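Local structure of aldehyde dehydrogenase (Anabaena variabilis, 4H7N) at residues R28-Q33 with G193-N198; D204-T209 with R216-T221; A245-A250 with E276-E281; H284-K289 with M370-F375. The protein probably oxidises aldehydes to carboxylic acids with NAD+ as electron acceptor. One frame throughout, in Å; residues are numbered along the deposited sequence.

Contact 1: residues R28-Q33 with G193-N198; sequences RLLAQQ and GETGAN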
# COMPACT_ATOMS: atom_id res chain seq x y z
N ARG A 28 -2.04 24.61 -15.68
CA ARG A 28 -2.94 25.58 -15.00
C ARG A 28 -4.44 25.19 -15.09
O ARG A 28 -5.17 25.19 -14.10
CB ARG A 28 -2.70 26.98 -15.59
CG ARG A 28 -2.96 28.14 -14.64
CD ARG A 28 -2.25 29.42 -15.11
NE ARG A 28 -2.35 30.50 -14.13
CZ ARG A 28 -3.42 31.28 -13.94
NH1 ARG A 28 -4.53 31.12 -14.66
NH2 ARG A 28 -3.38 32.23 -13.01
N LEU A 29 -4.89 24.83 -16.26
CA LEU A 29 -6.25 24.32 -16.44
C LEU A 29 -6.52 22.96 -15.77
O LEU A 29 -7.61 22.69 -15.27
CB LEU A 29 -6.55 24.17 -17.92
CG LEU A 29 -7.92 23.57 -18.29
CD1 LEU A 29 -8.99 24.40 -17.61
CD2 LEU A 29 -8.11 23.56 -19.81
N LEU A 30 -5.55 22.05 -15.83
CA LEU A 30 -5.72 20.78 -15.17
C LEU A 30 -5.92 20.96 -13.66
O LEU A 30 -6.81 20.35 -13.04
CB LEU A 30 -4.52 19.90 -15.47
CG LEU A 30 -4.68 18.50 -14.92
CD1 LEU A 30 -5.98 17.83 -15.37
CD2 LEU A 30 -3.47 17.71 -15.39
N ALA A 31 -5.12 21.84 -13.07
CA ALA A 31 -5.19 22.13 -11.62
C ALA A 31 -6.56 22.69 -11.24
O ALA A 31 -7.12 22.39 -10.19
CB ALA A 31 -4.11 23.15 -11.26
N GLN A 32 -7.06 23.54 -12.09
CA GLN A 32 -8.39 24.10 -11.94
C GLN A 32 -9.46 23.03 -11.94
O GLN A 32 -10.30 23.04 -11.07
CB GLN A 32 -8.62 25.10 -13.08
CG GLN A 32 -9.90 25.91 -13.11
CD GLN A 32 -9.89 26.86 -14.32
OE1 GLN A 32 -8.96 27.67 -14.45
NE2 GLN A 32 -10.87 26.72 -15.22
N GLN A 33 -9.41 22.08 -12.87
CA GLN A 33 -10.43 21.01 -12.91
C GLN A 33 -10.33 20.07 -11.71
O GLN A 33 -11.35 19.59 -11.22
CB GLN A 33 -10.32 20.19 -14.17
CG GLN A 33 -10.51 20.99 -15.45
CD GLN A 33 -10.36 20.09 -16.65
OE1 GLN A 33 -9.34 20.13 -17.35
NE2 GLN A 33 -11.36 19.24 -16.86
N GLY A 193 1.31 11.17 -22.16
CA GLY A 193 2.08 10.92 -20.98
C GLY A 193 2.35 12.14 -20.14
O GLY A 193 2.35 12.06 -18.92
N GLU A 194 2.58 13.28 -20.78
CA GLU A 194 2.87 14.52 -20.06
C GLU A 194 1.66 14.94 -19.24
O GLU A 194 1.82 15.40 -18.14
CB GLU A 194 3.25 15.66 -21.00
CG GLU A 194 3.54 16.99 -20.27
CD GLU A 194 4.79 16.99 -19.35
OE1 GLU A 194 5.52 15.97 -19.26
OE2 GLU A 194 5.06 18.02 -18.70
N THR A 195 0.46 14.79 -19.78
CA THR A 195 -0.73 15.14 -18.99
C THR A 195 -0.89 14.22 -17.79
O THR A 195 -1.30 14.64 -16.71
CB THR A 195 -1.96 15.07 -19.87
OG1 THR A 195 -1.79 15.98 -20.94
CG2 THR A 195 -3.22 15.43 -19.09
N GLY A 196 -0.57 12.95 -17.99
CA GLY A 196 -0.55 11.98 -16.89
C GLY A 196 0.42 12.37 -15.79
O GLY A 196 0.09 12.35 -14.57
N ALA A 197 1.63 12.71 -16.19
CA ALA A 197 2.61 13.20 -15.23
C ALA A 197 2.10 14.41 -14.48
O ALA A 197 2.24 14.48 -13.24
CB ALA A 197 3.95 13.52 -15.93
N ASN A 198 1.52 15.38 -15.20
CA ASN A 198 0.95 16.56 -14.53
C ASN A 198 -0.15 16.24 -13.48
O ASN A 198 -0.15 16.78 -12.39
CB ASN A 198 0.39 17.57 -15.53
CG ASN A 198 1.49 18.27 -16.32
OD1 ASN A 198 2.64 18.36 -15.87
ND2 ASN A 198 1.15 18.77 -17.51

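Contact 2: residues D204-T209 with R216-T221; sequences DFVCFT and REVAET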
# COMPACT_ATOMS: atom_id res chain seq x y z
N ASP A 204 -4.57 12.81 -4.67
CA ASP A 204 -4.24 12.24 -3.36
C ASP A 204 -3.82 10.78 -3.45
O ASP A 204 -3.36 10.19 -2.48
CB ASP A 204 -5.46 12.34 -2.45
CG ASP A 204 -5.92 13.78 -2.25
OD1 ASP A 204 -5.09 14.68 -2.15
OD2 ASP A 204 -7.15 14.06 -2.30
N PHE A 205 -4.00 10.19 -4.63
CA PHE A 205 -3.88 8.75 -4.85
C PHE A 205 -3.79 8.59 -6.40
O PHE A 205 -4.61 9.16 -7.14
CB PHE A 205 -5.12 8.02 -4.29
CG PHE A 205 -4.99 6.50 -4.23
CD1 PHE A 205 -4.87 5.74 -5.38
CD2 PHE A 205 -5.04 5.85 -3.02
CE1 PHE A 205 -4.72 4.37 -5.31
CE2 PHE A 205 -4.92 4.46 -2.93
CZ PHE A 205 -4.73 3.73 -4.09
N VAL A 206 -2.87 7.78 -6.88
CA VAL A 206 -2.74 7.50 -8.32
C VAL A 206 -2.79 6.02 -8.63
O VAL A 206 -2.05 5.21 -8.03
CB VAL A 206 -1.49 8.13 -8.98
CG1 VAL A 206 -0.18 7.58 -8.41
CG2 VAL A 206 -1.53 7.91 -10.50
N CYS A 207 -3.68 5.65 -9.56
CA CYS A 207 -3.73 4.32 -10.18
C CYS A 207 -3.17 4.36 -11.61
O CYS A 207 -3.64 5.17 -12.46
CB CYS A 207 -5.17 3.84 -10.28
SG CYS A 207 -5.93 3.69 -8.68
N PHE A 208 -2.18 3.53 -11.90
CA PHE A 208 -1.56 3.49 -13.22
C PHE A 208 -1.41 2.05 -13.68
O PHE A 208 -0.90 1.15 -12.93
CB PHE A 208 -0.19 4.16 -13.22
CG PHE A 208 0.56 3.99 -14.49
CD1 PHE A 208 0.37 4.86 -15.54
CD2 PHE A 208 1.45 2.91 -14.67
CE1 PHE A 208 1.07 4.71 -16.74
CE2 PHE A 208 2.12 2.73 -15.86
CZ PHE A 208 1.93 3.64 -16.90
N THR A 209 -1.84 1.83 -14.92
CA THR A 209 -1.68 0.60 -15.63
C THR A 209 -0.98 0.89 -16.93
O THR A 209 -1.39 1.82 -17.65
CB THR A 209 -3.06 -0.01 -15.92
OG1 THR A 209 -3.76 -0.23 -14.71
CG2 THR A 209 -2.92 -1.36 -16.64
N ARG A 216 7.41 2.54 -13.30
CA ARG A 216 8.50 2.82 -12.39
C ARG A 216 8.64 4.34 -12.18
O ARG A 216 8.88 4.80 -11.06
CB ARG A 216 9.80 2.21 -12.87
CG ARG A 216 9.78 0.73 -12.71
CD ARG A 216 11.11 0.12 -12.89
NE ARG A 216 11.96 0.35 -11.73
CZ ARG A 216 13.19 -0.16 -11.62
NH1 ARG A 216 13.68 -0.90 -12.59
NH2 ARG A 216 13.94 0.06 -10.54
N GLU A 217 8.44 5.11 -13.24
CA GLU A 217 8.51 6.54 -13.14
C GLU A 217 7.32 7.05 -12.32
O GLU A 217 7.45 7.97 -11.52
CB GLU A 217 8.52 7.05 -14.58
CG GLU A 217 8.56 8.52 -14.86
CD GLU A 217 8.72 8.76 -16.38
OE1 GLU A 217 8.97 7.78 -17.13
OE2 GLU A 217 8.58 9.92 -16.83
N VAL A 218 6.15 6.45 -12.49
CA VAL A 218 4.97 6.86 -11.71
C VAL A 218 5.17 6.53 -10.22
O VAL A 218 4.77 7.30 -9.39
CB VAL A 218 3.67 6.19 -12.19
CG1 VAL A 218 2.54 6.42 -11.18
CG2 VAL A 218 3.28 6.74 -13.53
N ALA A 219 5.78 5.39 -9.92
CA ALA A 219 6.13 5.02 -8.52
C ALA A 219 6.98 6.09 -7.90
O ALA A 219 6.78 6.52 -6.74
CB ALA A 219 6.90 3.69 -8.49
N GLU A 220 8.00 6.48 -8.63
CA GLU A 220 8.96 7.44 -8.09
C GLU A 220 8.34 8.82 -7.94
O GLU A 220 8.51 9.42 -6.94
CB GLU A 220 10.25 7.50 -8.95
CG GLU A 220 11.06 6.20 -8.91
CD GLU A 220 12.17 6.11 -9.97
OE1 GLU A 220 12.75 7.17 -10.30
OE2 GLU A 220 12.47 4.98 -10.46
N THR A 221 7.53 9.27 -8.89
CA THR A 221 6.79 10.54 -8.77
C THR A 221 5.80 10.54 -7.62
O THR A 221 5.73 11.47 -6.81
CB THR A 221 6.07 10.88 -10.08
OG1 THR A 221 7.02 10.92 -11.12
CG2 THR A 221 5.42 12.24 -10.02

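Contact 3: residues A245-A250 with E276-E281; sequences ANLELA and ESKFEE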
# COMPACT_ATOMS: atom_id res chain seq x y z
N ALA A 245 -1.63 -33.69 -19.05
CA ALA A 245 -2.68 -32.68 -19.35
C ALA A 245 -3.72 -33.15 -20.35
O ALA A 245 -3.44 -34.00 -21.16
CB ALA A 245 -2.05 -31.40 -19.89
N ASN A 246 -4.89 -32.52 -20.34
CA ASN A 246 -5.89 -32.71 -21.39
C ASN A 246 -5.51 -31.74 -22.52
O ASN A 246 -5.76 -30.53 -22.40
CB ASN A 246 -7.31 -32.41 -20.88
CG ASN A 246 -8.39 -32.56 -21.94
OD1 ASN A 246 -8.15 -32.37 -23.13
ND2 ASN A 246 -9.61 -32.85 -21.50
N LEU A 247 -4.90 -32.26 -23.58
CA LEU A 247 -4.32 -31.41 -24.63
C LEU A 247 -5.34 -30.66 -25.46
O LEU A 247 -5.03 -29.60 -26.02
CB LEU A 247 -3.44 -32.22 -25.58
CG LEU A 247 -2.23 -32.87 -24.90
CD1 LEU A 247 -1.47 -33.69 -25.94
CD2 LEU A 247 -1.34 -31.83 -24.24
N GLU A 248 -6.53 -31.25 -25.61
CA GLU A 248 -7.61 -30.62 -26.33
C GLU A 248 -8.06 -29.32 -25.65
O GLU A 248 -8.22 -28.28 -26.31
CB GLU A 248 -8.78 -31.62 -26.47
CG GLU A 248 -10.02 -31.03 -27.09
CD GLU A 248 -9.80 -30.60 -28.53
OE1 GLU A 248 -9.18 -31.37 -29.31
OE2 GLU A 248 -10.26 -29.52 -28.90
N LEU A 249 -8.26 -29.37 -24.32
CA LEU A 249 -8.59 -28.20 -23.57
C LEU A 249 -7.38 -27.28 -23.48
O LEU A 249 -7.50 -26.06 -23.61
CB LEU A 249 -9.04 -28.59 -22.14
CG LEU A 249 -10.39 -29.36 -22.10
CD1 LEU A 249 -10.74 -29.73 -20.65
CD2 LEU A 249 -11.56 -28.61 -22.76
N ALA A 250 -6.20 -27.84 -23.27
CA ALA A 250 -5.01 -26.98 -23.09
C ALA A 250 -4.73 -26.15 -24.36
O ALA A 250 -4.36 -24.97 -24.27
CB ALA A 250 -3.80 -27.82 -22.73
N GLU A 276 8.26 -32.64 -22.84
CA GLU A 276 8.86 -33.08 -24.13
C GLU A 276 8.13 -34.23 -24.82
O GLU A 276 8.06 -34.24 -26.02
CB GLU A 276 10.36 -33.36 -24.01
CG GLU A 276 10.73 -34.48 -23.05
CD GLU A 276 12.24 -34.59 -22.83
OE1 GLU A 276 13.00 -33.80 -23.42
OE2 GLU A 276 12.68 -35.47 -22.06
N SER A 277 7.57 -35.17 -24.09
CA SER A 277 6.84 -36.28 -24.71
C SER A 277 5.52 -35.86 -25.37
O SER A 277 4.98 -36.64 -26.16
CB SER A 277 6.55 -37.39 -23.69
OG SER A 277 5.71 -36.89 -22.65
N LYS A 278 4.98 -34.69 -25.04
CA LYS A 278 3.71 -34.23 -25.65
C LYS A 278 3.90 -33.00 -26.53
O LYS A 278 2.95 -32.46 -27.10
CB LYS A 278 2.71 -33.85 -24.55
CG LYS A 278 2.43 -34.98 -23.59
CD LYS A 278 1.77 -36.14 -24.31
CE LYS A 278 1.35 -37.20 -23.32
NZ LYS A 278 0.96 -38.46 -24.00
N PHE A 279 5.14 -32.57 -26.64
CA PHE A 279 5.49 -31.31 -27.26
C PHE A 279 5.03 -31.22 -28.73
O PHE A 279 4.31 -30.28 -29.13
CB PHE A 279 7.00 -31.12 -27.12
CG PHE A 279 7.53 -29.99 -27.94
CD1 PHE A 279 7.25 -28.69 -27.60
CD2 PHE A 279 8.31 -30.24 -29.06
CE1 PHE A 279 7.73 -27.65 -28.36
CE2 PHE A 279 8.79 -29.20 -29.82
CZ PHE A 279 8.49 -27.90 -29.47
N GLU A 280 5.41 -32.23 -29.51
CA GLU A 280 5.13 -32.27 -30.93
C GLU A 280 3.61 -32.29 -31.18
O GLU A 280 3.07 -31.50 -31.96
CB GLU A 280 5.80 -33.50 -31.57
CG GLU A 280 5.37 -33.72 -33.02
CD GLU A 280 6.02 -34.91 -33.74
OE1 GLU A 280 6.63 -35.77 -33.06
OE2 GLU A 280 5.86 -35.00 -34.98
N GLU A 281 2.93 -33.18 -30.49
CA GLU A 281 1.48 -33.35 -30.59
C GLU A 281 0.71 -32.05 -30.23
O GLU A 281 -0.26 -31.63 -30.88
CB GLU A 281 1.15 -34.47 -29.63
CG GLU A 281 -0.28 -34.88 -29.41
CD GLU A 281 -0.33 -36.07 -28.45
OE1 GLU A 281 0.75 -36.65 -28.09
OE2 GLU A 281 -1.45 -36.42 -28.08

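Contact 4: residues H284-K289 with M370-F375; sequences HQLIAK and MPVMPF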
# COMPACT_ATOMS: atom_id res chain seq x y z
N HIS A 284 1.32 -29.11 -32.94
CA HIS A 284 0.52 -29.39 -34.12
C HIS A 284 -0.95 -29.14 -33.90
O HIS A 284 -1.63 -28.58 -34.78
CB HIS A 284 0.73 -30.80 -34.60
CG HIS A 284 2.01 -30.96 -35.35
ND1 HIS A 284 2.33 -30.19 -36.45
CD2 HIS A 284 3.06 -31.79 -35.15
CE1 HIS A 284 3.51 -30.54 -36.91
NE2 HIS A 284 3.98 -31.51 -36.14
N GLN A 285 -1.44 -29.49 -32.73
CA GLN A 285 -2.84 -29.18 -32.46
C GLN A 285 -3.03 -27.65 -32.34
O GLN A 285 -4.00 -27.06 -32.86
CB GLN A 285 -3.38 -29.99 -31.28
CG GLN A 285 -4.87 -29.81 -31.18
CD GLN A 285 -5.53 -30.49 -29.99
OE1 GLN A 285 -6.73 -30.31 -29.81
NE2 GLN A 285 -4.78 -31.23 -29.18
N LEU A 286 -2.08 -26.98 -31.68
CA LEU A 286 -2.13 -25.52 -31.55
C LEU A 286 -2.16 -24.82 -32.90
O LEU A 286 -2.95 -23.85 -33.13
CB LEU A 286 -0.95 -25.01 -30.68
CG LEU A 286 -1.08 -23.59 -30.15
CD1 LEU A 286 -2.28 -23.43 -29.19
CD2 LEU A 286 0.20 -23.16 -29.44
N ILE A 287 -1.28 -25.27 -33.78
CA ILE A 287 -1.25 -24.68 -35.12
C ILE A 287 -2.61 -24.79 -35.81
O ILE A 287 -3.11 -23.81 -36.38
CB ILE A 287 -0.16 -25.27 -36.00
CG1 ILE A 287 1.21 -24.82 -35.49
CG2 ILE A 287 -0.31 -24.78 -37.45
CD1 ILE A 287 2.32 -25.73 -35.99
N ALA A 288 -3.21 -25.98 -35.77
CA ALA A 288 -4.46 -26.21 -36.52
C ALA A 288 -5.55 -25.25 -36.02
O ALA A 288 -6.29 -24.62 -36.81
CB ALA A 288 -4.92 -27.65 -36.38
N LYS A 289 -5.63 -25.09 -34.68
CA LYS A 289 -6.61 -24.18 -34.11
C LYS A 289 -6.29 -22.71 -34.40
O LYS A 289 -7.19 -21.91 -34.66
CB LYS A 289 -6.77 -24.43 -32.57
CG LYS A 289 -7.31 -25.82 -32.27
CD LYS A 289 -7.29 -26.15 -30.78
CE LYS A 289 -8.13 -27.39 -30.51
NZ LYS A 289 -8.24 -27.67 -29.05
N MSE A 370 2.95 -17.17 -29.96
CA MSE A 370 2.92 -18.35 -29.13
C MSE A 370 4.24 -19.06 -29.35
O MSE A 370 4.35 -19.89 -30.27
CB MSE A 370 1.75 -19.22 -29.55
CG MSE A 370 0.43 -18.64 -29.09
SE MSE A 370 -1.13 -19.52 -29.88
CE MSE A 370 -1.05 -18.80 -31.69
N PRO A 371 5.27 -18.69 -28.60
CA PRO A 371 6.52 -19.45 -28.61
C PRO A 371 6.42 -20.66 -27.69
O PRO A 371 6.10 -20.50 -26.50
CB PRO A 371 7.56 -18.44 -28.07
CG PRO A 371 6.77 -17.46 -27.25
CD PRO A 371 5.31 -17.60 -27.60
N VAL A 372 6.72 -21.84 -28.20
CA VAL A 372 6.55 -23.08 -27.48
C VAL A 372 7.86 -23.81 -27.26
O VAL A 372 8.51 -24.14 -28.20
CB VAL A 372 5.59 -24.01 -28.25
CG1 VAL A 372 5.23 -25.22 -27.42
CG2 VAL A 372 4.31 -23.23 -28.57
N MSE A 373 8.21 -24.10 -26.01
CA MSE A 373 9.47 -24.77 -25.67
C MSE A 373 9.21 -26.08 -24.97
O MSE A 373 8.38 -26.11 -24.09
CB MSE A 373 10.18 -23.94 -24.59
CG MSE A 373 11.35 -23.18 -25.15
SE MSE A 373 12.33 -22.28 -23.69
CE MSE A 373 13.87 -23.45 -23.40
N PRO A 374 9.92 -27.16 -25.31
CA PRO A 374 9.80 -28.39 -24.51
C PRO A 374 10.51 -28.30 -23.14
O PRO A 374 11.41 -27.51 -22.99
CB PRO A 374 10.48 -29.44 -25.39
CG PRO A 374 11.47 -28.69 -26.19
CD PRO A 374 11.00 -27.27 -26.31
N PHE A 375 10.09 -29.09 -22.16
CA PHE A 375 10.93 -29.34 -20.95
C PHE A 375 11.13 -30.83 -20.63
O PHE A 375 10.23 -31.64 -20.81
CB PHE A 375 10.42 -28.58 -19.71
CG PHE A 375 9.03 -28.90 -19.33
CD1 PHE A 375 8.76 -29.98 -18.50
CD2 PHE A 375 7.96 -28.13 -19.78
CE1 PHE A 375 7.46 -30.28 -18.12
CE2 PHE A 375 6.65 -28.45 -19.41
CZ PHE A 375 6.39 -29.52 -18.57

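Contact 1: residues R28-Q33 with G193-N198
Leu30 and Asn198 mark the nearest approach of two helical backbones, their CA atoms 7.9 Å apart. Residues 28-33 belong to the long helix 27-46, and residues 193-198 form the first turns of the short helix 193-200, whose Ala197 N donates to Gly193 O over 2.9 Å and whose Asn198 N donates to Glu194 O in the same way. Backbones so far apart can be joined by a single side chain, and here Leu30 does the reaching. Its CG stands opposite the backbone N (chi1 -175°), which carries the methyl CD2 to the other helix. There CD2 rests 3.9 Å from Asn198 CB and 4.0 Å from Thr195 O, with Thr195 CG2 a little further off at 4.4 Å. Thr195 and Asn198 are one turn apart, and the methyl settles on the surface between them, touching the base of the asparagine rather than its amide. The contact is purely van der Waals: no hydrogen bond crosses it. Pro25, against Leu30, and Pro24, against Thr195, add loop residues beside the touching side chains. The arrangement is ordinary helix-on-helix packing at the edge of the Rossmann-like domain, in which helix 193-200 connects the sheet strands 186-188 and 205-209; its Gly193 and Gly196, with Gly191, resemble a GxGxxG dinucleotide-binding pattern, although that role is unconfirmed.

Contact 2: residues D204-T209 with R216-T221
Val206 meets Val218 branch to branch, CG1 to CG1 at 4.1 Å. In Val206 this methyl takes the crowded position between the backbone N and the carbonyl carbon (chi1 63°), and it is thereby aimed at the helix. Cys207, next along strand 205-209, turns its side chain away from the helix and packs on Asp146. Phe208 CB lies 4.1 Å from Val218 CG1, while the other methyl, Val218 CG2, sits over one face of the ring, displaced toward the rim and 4.0 Å from Phe208 CG. This is a CH-pi contact, with Val218 CG2 4.2 Å from the ring centroid and 20° off the ring normal. One valine thus serves two strand residues, CG1 against Val206 and the Phe208 CB, CG2 over the Phe208 ring. Replacing Val218 by an alanine would probably leave the Phe208 face without its methyl cover and open a gap beside Val206. Strand and helix are the first two elements of the beta-alpha-beta unit that continues into strand 229-232, whose Leu231 also touches Val218; Ile200 of helix 193-200 packs on both valines. The Phe208 side chain is about 7 Å from that of Glu232, the predicted active-site residue. All three touching residues are buried and no hydrogen bond joins the segments, which implies that shape and exclusion of water, not polar pairing, hold strand and helix here.

Contact 3: residues A245-A250 with E276-E281
Lys278 touches Leu247 with the middle of its chain, CD lying 4.4 Å from Leu247 CD1. With a bend at chi2 (-64°), the lysine brings its aliphatic CD nearer to the leucine than its NZ. Phe279 turns away from residues 245-250 and packs on Val372 and Pro374 of strand 369-375. Glu281, in the first turn of helix 279-292, makes the closer approach. Its extended chain passes at about a right angle to the leucine side chain, and Leu247 CD1 lies 3.5 Å from Glu281 OE2 and 3.9 Å from Glu281 CG. The methyl and the carboxylate meet by van der Waals contact alone, and the glutamate remains exposed. Leu247 itself opens helix 247-259, just after the N-cap Asn246, whose OD1 accepts from Leu249 N over 3.2 Å in a nearly straight bond (169° at the hydrogen), the donor standing well above the carbonyl plane. Phe282 and Gln285 of helix 279-292 also touch Leu247. The arrangement is typical of an alpha/beta layer: helix 247-259 links the adjacent parallel strands 237-241 and 269-275 as a beta-alpha-beta crossover, and its beginning packs beside the beginning of the next helix.

Contact 4: residues H284-K289 with M370-F375
Leu286 supplies the apolar part of this contact from the helix side. Its CD2 is 3.9 Å from Met370 SE, the selenium of a selenomethionine, and its CG and CD1 lie only slightly further from the same atom, so that the selenium rests against the whole branched end of the leucine. CD2 also reaches the strand residue two places on, Val372, at 4.2 Å from its CG2. The leucine CG is swung opposite the backbone N (chi1 -164°), which points the isobutyl group at the sheet, and the bend of Met370 at chi3 (-74°) turns its terminal CE off from the line of approach. The two side chains cross obliquely. Together these residues pack a helix layer onto the seven-stranded sheet that contains strand 369-375: helix 279-292 lies over this strand, Val350 of the neighbouring strand 349-352 adds to the same apolar patch, and Leu255 and Ala258 of helix 247-259 touch Met370. No hydrogen bond crosses between the two segments; their polar groups bond within the helix or to neighbouring elements. Along the helix, Lys289 NZ donates to Gln285 OE1 over 3.1 Å, coming from 45° out of the carbonyl plane; Thr251 and Ser252 also hydrogen-bond to this ammonium group. Along the strand, backbone hydrogen bonds join Met370 and Val372 to strand 349-352, and Pro371 and Met373 to Ile272.

Contacts 1, 2 and 4 are buried, whereas contact 3 is a surface contact. Contacts 1 and 2 lie 14 Å apart between centres, in the Rossmann-like part: helix 193-200 of contact 1 is followed in the chain by strand 205-209 of contact 2. Contacts 3 and 4 lie on the opposite side of the chain's centre, share helix 279-292 and touch through a salt bridge, Glu248 OE2 to Lys289 NZ at 2.7 Å. The chemistry follows the place: the helix-on-sheet contacts 2 and 4 join apolar branches, contact 1 sets a methyl against an asparagine CB and a backbone carbonyl oxygen, and contact 3 pairs a methyl with a carboxylate and a lysine chain.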